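Side-chain contacts in UDP-N-acetylglucosamine 2-epimerase (Methanocaldococcus jannaschii, PDB 4NES), which probably catalyses the reversible epimerization at C-2 of UDP-N-acetylglucosamine to UDP-N-acetylmannosamine: residues K80-E85 / L109-A114; E227-Y232 / K261-I266; F238-R243 / N252-L257. One frame throughout, in Å; residues are numbered along the deposited sequence.

Interaction 1 (K80-E85 / L109-A114); sequences KVLLKE and LKIDVA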
loop_
_atom_site.group_PDB
_atom_site.type_symbol
_atom_site.label_atom_id
_atom_site.label_comp_id
_atom_site.label_asym_id
_atom_site.label_seq_id
_atom_site.Cartn_x
_atom_site.Cartn_y
_atom_site.Cartn_z
ATOM N N LYS A 80 17.490 2.436 3.877
ATOM C CA LYS A 80 18.931 2.587 4.052
ATOM C C LYS A 80 19.606 1.233 4.267
ATOM O O LYS A 80 20.643 0.940 3.657
ATOM C CB LYS A 80 19.237 3.507 5.229
ATOM C CG LYS A 80 18.909 4.970 4.982
ATOM C CD LYS A 80 19.143 5.782 6.254
ATOM C CE LYS A 80 18.758 7.236 6.074
ATOM N NZ LYS A 80 18.863 7.977 7.365
ATOM N N VAL A 81 19.005 0.396 5.108
ATOM C CA VAL A 81 19.542 -0.932 5.354
ATOM C C VAL A 81 19.469 -1.824 4.121
ATOM O O VAL A 81 20.454 -2.478 3.773
ATOM C CB VAL A 81 18.831 -1.620 6.520
ATOM C CG1 VAL A 81 19.383 -3.030 6.695
ATOM C CG2 VAL A 81 19.007 -0.812 7.798
ATOM N N LEU A 82 18.323 -1.842 3.444
ATOM C CA LEU A 82 18.165 -2.737 2.297
ATOM C C LEU A 82 19.037 -2.340 1.106
ATOM O O LEU A 82 19.483 -3.208 0.350
ATOM C CB LEU A 82 16.695 -2.880 1.884
ATOM C CG LEU A 82 15.777 -3.513 2.937
ATOM C CD1 LEU A 82 14.378 -3.691 2.374
ATOM C CD2 LEU A 82 16.329 -4.844 3.452
ATOM N N LEU A 83 19.284 -1.041 0.938
ATOM C CA LEU A 83 20.216 -0.572 -0.090
ATOM C C LEU A 83 21.650 -1.026 0.176
ATOM O O LEU A 83 22.423 -1.242 -0.762
ATOM C CB LEU A 83 20.170 0.952 -0.202
ATOM C CG LEU A 83 18.960 1.513 -0.947
ATOM C CD1 LEU A 83 18.904 3.027 -0.817
ATOM C CD2 LEU A 83 18.990 1.105 -2.412
ATOM N N LYS A 84 22.005 -1.158 1.451
ATOM C CA LYS A 84 23.336 -1.599 1.830
ATOM C C LYS A 84 23.469 -3.109 1.750
ATOM O O LYS A 84 24.424 -3.624 1.161
ATOM C CB LYS A 84 23.667 -1.137 3.243
ATOM C CG LYS A 84 24.947 -1.745 3.772
ATOM C CD LYS A 84 25.182 -1.355 5.216
ATOM C CE LYS A 84 26.515 -1.877 5.705
ATOM N NZ LYS A 84 26.809 -1.405 7.081
ATOM N N GLU A 85 22.507 -3.817 2.335
ATOM C CA GLU A 85 22.601 -5.266 2.488
ATOM C C GLU A 85 22.128 -6.056 1.276
ATOM O O GLU A 85 22.568 -7.182 1.055
ATOM C CB GLU A 85 21.860 -5.722 3.753
ATOM C CG GLU A 85 22.473 -5.200 5.046
ATOM C CD GLU A 85 23.895 -5.703 5.299
ATOM O OE1 GLU A 85 24.345 -6.654 4.621
ATOM O OE2 GLU A 85 24.563 -5.140 6.189
ATOM N N LEU A 109 12.271 -1.583 -4.347
ATOM C CA LEU A 109 13.651 -1.965 -4.621
ATOM C C LEU A 109 13.726 -3.233 -5.464
ATOM O O LEU A 109 14.820 -3.709 -5.777
ATOM C CB LEU A 109 14.421 -2.180 -3.319
ATOM C CG LEU A 109 14.729 -0.945 -2.465
ATOM C CD1 LEU A 109 15.516 -1.346 -1.216
ATOM C CD2 LEU A 109 15.487 0.113 -3.261
ATOM N N LYS A 110 12.568 -3.774 -5.827
ATOM C CA LYS A 110 12.450 -5.002 -6.618
ATOM C C LYS A 110 13.027 -6.220 -5.891
ATOM O O LYS A 110 13.597 -7.130 -6.505
ATOM C CB LYS A 110 13.026 -4.822 -8.027
ATOM C CG LYS A 110 12.420 -3.613 -8.731
ATOM C CD LYS A 110 12.810 -3.533 -10.188
ATOM C CE LYS A 110 12.366 -2.196 -10.761
ATOM N NZ LYS A 110 12.342 -2.190 -12.252
ATOM N N ILE A 111 12.861 -6.224 -4.571
ATOM C CA ILE A 111 13.246 -7.351 -3.727
ATOM C C ILE A 111 11.990 -8.137 -3.402
ATOM O O ILE A 111 11.003 -7.568 -2.927
ATOM C CB ILE A 111 13.878 -6.867 -2.406
ATOM C CG1 ILE A 111 15.181 -6.113 -2.677
ATOM C CG2 ILE A 111 14.123 -8.048 -1.450
ATOM C CD1 ILE A 111 15.736 -5.378 -1.462
ATOM N N ASP A 112 12.012 -9.443 -3.650
ATOM C CA ASP A 112 10.847 -10.288 -3.379
ATOM C C ASP A 112 10.407 -10.212 -1.918
ATOM O O ASP A 112 11.229 -10.314 -0.997
ATOM C CB ASP A 112 11.134 -11.751 -3.730
ATOM C CG ASP A 112 11.212 -12.001 -5.228
ATOM O OD1 ASP A 112 10.959 -11.075 -6.025
ATOM O OD2 ASP A 112 11.530 -13.149 -5.608
ATOM N N VAL A 113 9.103 -10.051 -1.716
ATOM C CA VAL A 113 8.527 -10.018 -0.378
ATOM C C VAL A 113 7.795 -11.322 -0.076
ATOM O O VAL A 113 6.949 -11.775 -0.864
ATOM C CB VAL A 113 7.540 -8.845 -0.245
ATOM C CG1 VAL A 113 6.824 -8.886 1.100
ATOM C CG2 VAL A 113 8.277 -7.520 -0.441
ATOM N N ALA A 114 8.132 -11.930 1.057
ATOM C CA ALA A 114 7.418 -13.108 1.534
ATOM C C ALA A 114 6.584 -12.715 2.741
ATOM O O ALA A 114 7.119 -12.271 3.753
ATOM C CB ALA A 114 8.401 -14.203 1.909
#
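The backbones come closest at Leu83, in the last turn of helix 67-85, and Leu109, with CA atoms 8.1 Å apart. Lys110 follows with a positive phi of 63° and completes a Schellman motif. The chain then turns into strand 112-116. Both segments belong to the N-terminal Rossmann-like domain of this GT-B fold. Helix 97-108 is the crossover of a beta-alpha-beta unit that joins the adjacent parallel strands 89-93 and 112-116. Helix 67-85 lies next to it.

Leu109 is central to the contact and uses both of its methyl groups. Its CD1 lies on Leu82, 3.7 Å from Leu82 CB. Its CD2 meets the other leucine methyl to methyl, with Leu109 CD2 3.7 Å from Leu83 CD2. The Leu83 and Leu109 side chains cross at about a right angle. The CG of Leu109 sits beside its backbone N (chi1 -70°), and from there the two branches spread to Leu82 and Leu83, neighbours on helix 67-85. Ile111 adds a looser touch, with its CD1 4.3 Å from Leu82 CB.

Leu82 is the buried member. It also packs on Val105 of helix 97-108, Val90 of strand 89-93 and Ile33 of strand 30-34. Leu83, by contrast, lies at the exposed margin. No hydrogen bond or salt bridge crosses between the segments, so aliphatic packing without directional bonds joins the end of helix 67-85 to the turn before strand 112-116.

Interaction 2 (E227-Y232 / K261-I266); sequences EIIEIY and KKIKII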
loop_
_atom_site.group_PDB
_atom_site.type_symbol
_atom_site.label_atom_id
_atom_site.label_comp_id
_atom_site.label_asym_id
_atom_site.label_seq_id
_atom_site.Cartn_x
_atom_site.Cartn_y
_atom_site.Cartn_z
ATOM N N GLU A 227 -19.776 -6.502 35.007
ATOM C CA GLU A 227 -21.024 -7.248 35.067
ATOM C C GLU A 227 -20.823 -8.767 35.054
ATOM O O GLU A 227 -21.509 -9.489 35.783
ATOM C CB GLU A 227 -21.930 -6.819 33.922
ATOM C CG GLU A 227 -23.395 -6.869 34.240
ATOM C CD GLU A 227 -24.197 -6.040 33.277
ATOM O OE1 GLU A 227 -24.153 -4.799 33.393
ATOM O OE2 GLU A 227 -24.860 -6.628 32.401
ATOM N N ILE A 228 -19.899 -9.241 34.214
ATOM C CA ILE A 228 -19.504 -10.651 34.192
ATOM C C ILE A 228 -19.124 -11.121 35.583
ATOM O O ILE A 228 -19.538 -12.185 36.036
ATOM C CB ILE A 228 -18.246 -10.867 33.305
ATOM C CG1 ILE A 228 -18.603 -10.919 31.829
ATOM C CG2 ILE A 228 -17.505 -12.152 33.690
ATOM C CD1 ILE A 228 -17.394 -11.246 30.976
ATOM N N ILE A 229 -18.308 -10.308 36.246
ATOM C CA ILE A 229 -17.811 -10.605 37.572
ATOM C C ILE A 229 -18.960 -10.783 38.571
ATOM O O ILE A 229 -18.966 -11.715 39.370
ATOM C CB ILE A 229 -16.887 -9.477 38.042
ATOM C CG1 ILE A 229 -15.623 -9.432 37.176
ATOM C CG2 ILE A 229 -16.555 -9.640 39.517
ATOM C CD1 ILE A 229 -14.814 -8.163 37.343
ATOM N N GLU A 230 -19.937 -9.888 38.508
ATOM C CA GLU A 230 -21.058 -9.911 39.439
ATOM C C GLU A 230 -22.018 -11.061 39.161
ATOM O O GLU A 230 -22.540 -11.684 40.084
ATOM C CB GLU A 230 -21.801 -8.582 39.363
ATOM C CG GLU A 230 -20.982 -7.417 39.879
ATOM C CD GLU A 230 -21.450 -6.086 39.335
ATOM O OE1 GLU A 230 -22.434 -6.065 38.562
ATOM O OE2 GLU A 230 -20.820 -5.061 39.672
ATOM N N ILE A 231 -22.249 -11.339 37.884
ATOM C CA ILE A 231 -23.218 -12.354 37.491
ATOM C C ILE A 231 -22.668 -13.764 37.675
ATOM O O ILE A 231 -23.371 -14.654 38.158
ATOM C CB ILE A 231 -23.684 -12.137 36.034
ATOM C CG1 ILE A 231 -24.594 -10.908 35.960
ATOM C CG2 ILE A 231 -24.399 -13.364 35.489
ATOM C CD1 ILE A 231 -24.996 -10.534 34.555
ATOM N N TYR A 232 -21.401 -13.959 37.315
ATOM C CA TYR A 232 -20.805 -15.291 37.327
ATOM C C TYR A 232 -19.860 -15.546 38.501
ATOM O O TYR A 232 -19.372 -16.666 38.674
ATOM C CB TYR A 232 -20.107 -15.562 35.988
ATOM C CG TYR A 232 -21.064 -15.552 34.820
ATOM C CD1 TYR A 232 -21.877 -16.647 34.561
ATOM C CD2 TYR A 232 -21.176 -14.443 33.996
ATOM C CE1 TYR A 232 -22.763 -16.645 33.505
ATOM C CE2 TYR A 232 -22.065 -14.431 32.930
ATOM C CZ TYR A 232 -22.854 -15.540 32.692
ATOM O OH TYR A 232 -23.742 -15.542 31.643
ATOM N N LYS A 261 -11.697 -5.587 43.272
ATOM C CA LYS A 261 -10.872 -6.597 43.926
ATOM C C LYS A 261 -10.958 -7.968 43.251
ATOM O O LYS A 261 -10.201 -8.880 43.587
ATOM C CB LYS A 261 -11.231 -6.695 45.410
ATOM C CG LYS A 261 -11.225 -5.351 46.127
ATOM C CD LYS A 261 -11.623 -5.504 47.583
ATOM C CE LYS A 261 -10.566 -6.262 48.371
ATOM N NZ LYS A 261 -9.360 -5.426 48.643
ATOM N N LYS A 262 -11.867 -8.109 42.289
ATOM C CA LYS A 262 -11.974 -9.356 41.532
ATOM C C LYS A 262 -11.173 -9.307 40.232
ATOM O O LYS A 262 -11.132 -10.286 39.487
ATOM C CB LYS A 262 -13.433 -9.696 41.239
ATOM C CG LYS A 262 -14.255 -9.984 42.486
ATOM C CD LYS A 262 -13.796 -11.259 43.176
ATOM C CE LYS A 262 -14.085 -12.484 42.324
ATOM N NZ LYS A 262 -14.465 -13.661 43.151
ATOM N N ILE A 263 -10.549 -8.168 39.955
ATOM C CA ILE A 263 -9.684 -8.051 38.783
ATOM C C ILE A 263 -8.229 -7.978 39.216
ATOM O O ILE A 263 -7.849 -7.091 39.983
ATOM C CB ILE A 263 -9.993 -6.801 37.938
ATOM C CG1 ILE A 263 -11.459 -6.797 37.494
ATOM C CG2 ILE A 263 -9.058 -6.743 36.734
ATOM C CD1 ILE A 263 -11.862 -5.575 36.665
ATOM N N LYS A 264 -7.412 -8.908 38.726
ATOM C CA LYS A 264 -5.977 -8.821 38.957
ATOM C C LYS A 264 -5.305 -8.275 37.708
ATOM O O LYS A 264 -5.283 -8.929 36.665
ATOM C CB LYS A 264 -5.384 -10.179 39.334
ATOM C CG LYS A 264 -3.873 -10.133 39.584
ATOM C CD LYS A 264 -3.459 -11.011 40.755
ATOM C CE LYS A 264 -1.951 -11.001 40.955
ATOM N NZ LYS A 264 -1.419 -9.658 41.320
ATOM N N ILE A 265 -4.775 -7.060 37.812
ATOM C CA ILE A 265 -4.092 -6.428 36.698
ATOM C C ILE A 265 -2.625 -6.783 36.758
ATOM O O ILE A 265 -1.970 -6.602 37.789
ATOM C CB ILE A 265 -4.230 -4.897 36.738
ATOM C CG1 ILE A 265 -5.707 -4.496 36.812
ATOM C CG2 ILE A 265 -3.567 -4.276 35.518
ATOM C CD1 ILE A 265 -5.930 -2.990 36.867
ATOM N N ILE A 266 -2.106 -7.305 35.655
ATOM C CA ILE A 266 -0.684 -7.619 35.568
ATOM C C ILE A 266 -0.074 -6.924 34.359
ATOM O O ILE A 266 -0.744 -6.720 33.340
ATOM C CB ILE A 266 -0.415 -9.156 35.547
ATOM C CG1 ILE A 266 -0.949 -9.801 34.267
ATOM C CG2 ILE A 266 -1.023 -9.821 36.779
ATOM C CD1 ILE A 266 -0.612 -11.284 34.155
#
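Ile229 overlaps the start of the Lys262 side chain, its CG2 lying 3.6 Å from Lys262 CB. The contact belongs to the C-terminal Rossmann-like domain of the GT-B fold. Helix 215-232 is the main helix of the beta-alpha-beta crossover between strands 201-205 and 235-239. Strand 263-266 is one of the two edge strands of the same parallel sheet, counted within the chain, and lies next to 235-239.

Ile229 splits its two branches between two residues. Its CG2 is anti to the backbone N and rests on the first carbons of Lys262. The other branch has CG1 beside the backbone N (chi1 -66°) and carries CD1 to Ile263. The Ile229 and Lys262 side chains slide past each other in opposite directions. Ile229 and Ile263 cross at about a right angle.

Lys262 therefore contributes aliphatic carbon. Its chain bends beyond CG, and NZ makes a long, weak ion pair with Asp233. Ile229 also packs on Ile236 of strand 235-239, while Ile263 packs on Leu257 of helix 254-259. The contact is buried and has no hydrogen bond between its segments. The delta methyl of the helix residue closes it, with Ile229 CD1 3.6 Å from Ile263 CG1.

Interaction 3 (F238-R243 / N252-L257); sequences FSIHPR and NLFDKL. With UD1 (uridine-diphosphate-N-acetylglucosamine), chain B; UDP (uridine-5'-diphosphate), chain C.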
loop_
_atom_site.group_PDB
_atom_site.type_symbol
_atom_site.label_atom_id
_atom_site.label_comp_id
_atom_site.label_asym_id
_atom_site.label_seq_id
_atom_site.Cartn_x
_atom_site.Cartn_y
_atom_site.Cartn_z
ATOM N N PHE A 238 -6.077 -9.739 34.080
ATOM C CA PHE A 238 -6.008 -8.811 32.952
ATOM C C PHE A 238 -4.548 -8.452 32.700
ATOM O O PHE A 238 -3.938 -7.722 33.487
ATOM C CB PHE A 238 -6.831 -7.561 33.313
ATOM C CG PHE A 238 -6.924 -6.502 32.224
ATOM C CD1 PHE A 238 -6.602 -6.766 30.904
ATOM C CD2 PHE A 238 -7.368 -5.224 32.556
ATOM C CE1 PHE A 238 -6.700 -5.773 29.936
ATOM C CE2 PHE A 238 -7.470 -4.228 31.597
ATOM C CZ PHE A 238 -7.139 -4.502 30.283
ATOM N N SER A 239 -3.976 -8.988 31.624
ATOM C CA SER A 239 -2.650 -8.558 31.175
ATOM C C SER A 239 -2.845 -7.309 30.332
ATOM O O SER A 239 -3.467 -7.375 29.268
ATOM C CB SER A 239 -1.968 -9.642 30.341
ATOM O OG SER A 239 -0.787 -9.135 29.743
ATOM N N ILE A 240 -2.322 -6.175 30.799
ATOM C CA ILE A 240 -2.671 -4.879 30.216
ATOM C C ILE A 240 -1.582 -4.307 29.294
ATOM O O ILE A 240 -0.481 -3.963 29.728
ATOM C CB ILE A 240 -3.074 -3.868 31.319
ATOM C CG1 ILE A 240 -3.501 -2.532 30.712
ATOM C CG2 ILE A 240 -1.958 -3.697 32.336
ATOM C CD1 ILE A 240 -4.050 -1.587 31.762
ATOM N N HIS A 241 -1.919 -4.208 28.012
ATOM C CA HIS A 241 -1.034 -3.667 26.983
ATOM C C HIS A 241 -0.733 -2.211 27.317
ATOM O O HIS A 241 -1.597 -1.515 27.840
ATOM C CB HIS A 241 -1.780 -3.754 25.653
ATOM C CG HIS A 241 -0.949 -3.452 24.443
ATOM N ND1 HIS A 241 -0.501 -2.186 24.133
ATOM C CD2 HIS A 241 -0.558 -4.249 23.413
ATOM C CE1 HIS A 241 0.166 -2.221 22.996
ATOM N NE2 HIS A 241 0.136 -3.456 22.530
ATOM N N PRO A 242 0.491 -1.745 27.033
ATOM C CA PRO A 242 0.811 -0.357 27.400
ATOM C C PRO A 242 -0.057 0.702 26.706
ATOM O O PRO A 242 -0.301 1.748 27.306
ATOM C CB PRO A 242 2.283 -0.212 27.008
ATOM C CG PRO A 242 2.537 -1.327 26.016
ATOM C CD PRO A 242 1.663 -2.461 26.501
ATOM N N ARG A 243 -0.513 0.453 25.483
ATOM C CA ARG A 243 -1.458 1.374 24.851
ATOM C C ARG A 243 -2.710 1.491 25.711
ATOM O O ARG A 243 -3.214 2.588 25.977
ATOM C CB ARG A 243 -1.854 0.853 23.472
ATOM C CG ARG A 243 -2.663 1.838 22.650
ATOM C CD ARG A 243 -3.387 1.145 21.504
ATOM N NE ARG A 243 -3.902 2.124 20.549
ATOM C CZ ARG A 243 -3.297 2.451 19.415
ATOM N NH1 ARG A 243 -2.157 1.866 19.056
ATOM N NH2 ARG A 243 -3.842 3.367 18.627
ATOM N N ASN A 252 -9.822 8.167 32.539
ATOM C CA ASN A 252 -10.159 7.977 33.953
ATOM C C ASN A 252 -10.927 6.690 34.248
ATOM O O ASN A 252 -11.926 6.703 34.963
ATOM C CB ASN A 252 -10.911 9.189 34.514
ATOM C CG ASN A 252 -10.048 10.040 35.422
ATOM O OD1 ASN A 252 -9.429 11.008 34.981
ATOM N ND2 ASN A 252 -9.999 9.681 36.701
ATOM N N LEU A 253 -10.451 5.579 33.693
ATOM C CA LEU A 253 -11.053 4.277 33.950
ATOM C C LEU A 253 -10.093 3.352 34.685
ATOM O O LEU A 253 -10.509 2.338 35.246
ATOM C CB LEU A 253 -11.486 3.613 32.642
ATOM C CG LEU A 253 -12.671 4.215 31.892
ATOM C CD1 LEU A 253 -12.853 3.504 30.550
ATOM C CD2 LEU A 253 -13.931 4.104 32.733
ATOM N N PHE A 254 -8.808 3.698 34.676
ATOM C CA PHE A 254 -7.798 2.830 35.269
ATOM C C PHE A 254 -8.035 2.597 36.752
ATOM O O PHE A 254 -8.052 1.454 37.204
ATOM C CB PHE A 254 -6.383 3.366 35.044
ATOM C CG PHE A 254 -5.311 2.379 35.410
ATOM C CD1 PHE A 254 -5.058 1.284 34.595
ATOM C CD2 PHE A 254 -4.575 2.526 36.577
ATOM C CE1 PHE A 254 -4.085 0.365 34.927
ATOM C CE2 PHE A 254 -3.597 1.606 36.915
ATOM C CZ PHE A 254 -3.353 0.524 36.088
ATOM N N ASP A 255 -8.224 3.677 37.505
ATOM C CA ASP A 255 -8.430 3.563 38.944
ATOM C C ASP A 255 -9.666 2.734 39.310
ATOM O O ASP A 255 -9.685 2.070 40.339
ATOM C CB ASP A 255 -8.476 4.948 39.596
ATOM C CG ASP A 255 -7.095 5.517 39.845
ATOM O OD1 ASP A 255 -6.120 4.999 39.259
ATOM O OD2 ASP A 255 -6.985 6.490 40.622
ATOM N N LYS A 256 -10.683 2.750 38.456
ATOM C CA LYS A 256 -11.855 1.906 38.677
ATOM C C LYS A 256 -11.570 0.405 38.542
ATOM O O LYS A 256 -12.140 -0.399 39.277
ATOM C CB LYS A 256 -13.006 2.334 37.768
ATOM C CG LYS A 256 -13.700 3.585 38.261
ATOM C CD LYS A 256 -14.450 4.291 37.149
ATOM C CE LYS A 256 -14.064 5.762 37.093
ATOM N NZ LYS A 256 -14.672 6.462 35.927
ATOM N N LEU A 257 -10.696 0.025 37.609
ATOM C CA LEU A 257 -10.293 -1.375 37.474
ATOM C C LEU A 257 -9.488 -1.823 38.685
ATOM O O LEU A 257 -9.765 -2.865 39.279
ATOM C CB LEU A 257 -9.447 -1.590 36.215
ATOM C CG LEU A 257 -10.086 -1.571 34.829
ATOM C CD1 LEU A 257 -9.009 -1.796 33.785
ATOM C CD2 LEU A 257 -11.175 -2.618 34.688
HETATM C "C1'" UD1 B . 0.740 -2.614 17.431
HETATM C "C2'" UD1 B . 0.098 -3.033 16.145
HETATM C "C3'" UD1 B . -0.961 -4.000 16.368
HETATM C "C4'" UD1 B . -0.534 -5.160 17.161
HETATM C "C5'" UD1 B . 0.175 -4.712 18.415
HETATM C "C6'" UD1 B . 0.800 -5.838 19.148
HETATM C "C7'" UD1 B . 0.123 -1.201 14.349
HETATM C "C8'" UD1 B . -0.591 -0.019 13.762
HETATM N "N2'" UD1 B . -0.503 -1.849 15.478
HETATM O "O1'" UD1 B . -0.203 -1.980 18.219
HETATM O "O3'" UD1 B . -1.476 -4.445 15.100
HETATM O "O4'" UD1 B . -1.643 -5.972 17.511
HETATM O "O5'" UD1 B . 1.230 -3.808 18.106
HETATM O "O6'" UD1 B . 0.844 -5.682 20.517
HETATM O "O7'" UD1 B . 1.197 -1.588 13.883
HETATM N N1 UD1 B . 3.885 1.305 23.833
HETATM C C2 UD1 B . 4.758 1.202 24.837
HETATM N N3 UD1 B . 5.809 0.391 24.738
HETATM C C4 UD1 B . 6.028 -0.327 23.629
HETATM C C5 UD1 B . 5.140 -0.246 22.566
HETATM C C6 UD1 B . 4.045 0.594 22.691
HETATM O O2 UD1 B . 4.598 1.837 25.862
HETATM O O4 UD1 B . 7.114 -1.150 23.547
HETATM C C1B UD1 B . 2.700 2.189 23.932
HETATM C C2B UD1 B . 2.947 3.595 23.561
HETATM O "O2'" UD1 B . 2.164 4.439 24.368
HETATM C C3B UD1 B . 2.493 3.662 22.191
HETATM C C4B UD1 B . 1.313 2.761 22.213
HETATM O O4B UD1 B . 1.638 1.711 23.102
HETATM O O3B UD1 B . 2.180 4.955 21.737
HETATM C C5B UD1 B . 0.996 2.192 20.876
HETATM O O5B UD1 B . 2.071 1.571 20.219
HETATM P PA UD1 B . 1.950 1.165 18.726
HETATM O O1A UD1 B . 1.691 2.397 17.913
HETATM O O2A UD1 B . 3.204 0.465 18.319
HETATM O O3A UD1 B . 0.684 0.262 18.554
HETATM P PB UD1 B . 0.208 -1.009 19.392
HETATM O O1B UD1 B . -1.045 -0.631 20.112
HETATM O O2B UD1 B . 1.330 -1.564 20.226
HETATM N N1 UDP C . 1.234 -12.531 24.747
HETATM C C2 UDP C . 2.246 -12.673 25.635
HETATM N N3 UDP C . 2.169 -12.072 26.842
HETATM C C4 UDP C . 1.109 -11.318 27.209
HETATM C C5 UDP C . 0.044 -11.145 26.315
HETATM C C6 UDP C . 0.147 -11.770 25.067
HETATM O O2 UDP C . 3.237 -13.350 25.349
HETATM O O4 UDP C . 1.084 -10.714 28.462
HETATM C "C1'" UDP C . 1.280 -13.122 23.398
HETATM C "C2'" UDP C . 0.249 -14.050 23.024
HETATM O "O2'" UDP C . 0.510 -15.326 23.563
HETATM C "C3'" UDP C . 0.257 -13.988 21.557
HETATM C "C4'" UDP C . 0.716 -12.638 21.263
HETATM O "O4'" UDP C . 1.089 -12.046 22.482
HETATM O "O3'" UDP C . 1.119 -14.912 20.951
HETATM C "C5'" UDP C . -0.334 -11.764 20.663
HETATM O "O5'" UDP C . 0.109 -10.437 20.513
HETATM P PA UDP C . -0.867 -9.194 20.624
HETATM O O1A UDP C . -0.111 -8.069 21.297
HETATM O O2A UDP C . -2.108 -9.600 21.391
HETATM O O3A UDP C . -1.205 -8.701 19.165
HETATM P PB UDP C . -2.123 -9.231 18.008
HETATM O O1B UDP C . -2.032 -10.747 17.926
HETATM O O2B UDP C . -3.532 -8.755 18.251
HETATM O O3B UDP C . -1.531 -8.557 16.802
#
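Ser239 OG donates a hydrogen bond of 2.8 Å to O4 of the UDP uracil. The C-terminal end of strand 235-239 and the residues after it line the ligand cleft of the GT-B fold. His241 follows at the N-cap of helix 242-250, and its ring works at both nitrogens. ND1 accepts from Arg243 N at 3.0 Å, only 3° out of the ring plane, and this capping bond helps fix the ring's rotation. NE2 donates to O6' of UD1 at 3.1 Å, a bent bond of 139°. The His241 ring stacks with that of His207, the probable active-site residue. Arg243 reaches the diphosphate with an extended chain, its NH1 donating a 2.9 Å hydrogen bond to UD1 O1B. A salt bridge from its NH2 to Asp213 gives the guanidinium a second hold.

Behind this polar row Phe238 and Ile240 pack on helix 254-259. Phe238 takes Leu257 at the ring edge, with Leu257 CD1 3.6 Å from Phe238 CE2 and in the ring plane. Ile240 CB lies over the centre of the same ring, against one face. Ile240 sends its extended CG1 branch (chi1 -177°) on toward Phe254. There Ile240 CD1 meets the ring edge in plane, 3.7 Å from Phe254 CE1.

In the fold
Interactions 2 and 3 lie in the C-terminal domain, centres about 13 Å apart, and share one parallel sheet. Strand 263-266 of interaction 2 pairs with strand 235-239 of interaction 3: Lys264 O is 2.8 Å from Phe238 N, and Ile266 N is 2.9 Å from Phe238 O. Side chains join them too, with Ile265 CG2 3.6 Å from Ile240 CG2. Interaction 3 reaches the ligands, and Phe238 is about 8 Å from His207 between side chains. Interaction 2 stands further back; the Ile263 side chain is about 14 Å from UDP. Interaction 1 belongs to the other domain, its centre about 40 Å from that of interaction 3 and about 49 Å from that of interaction 2.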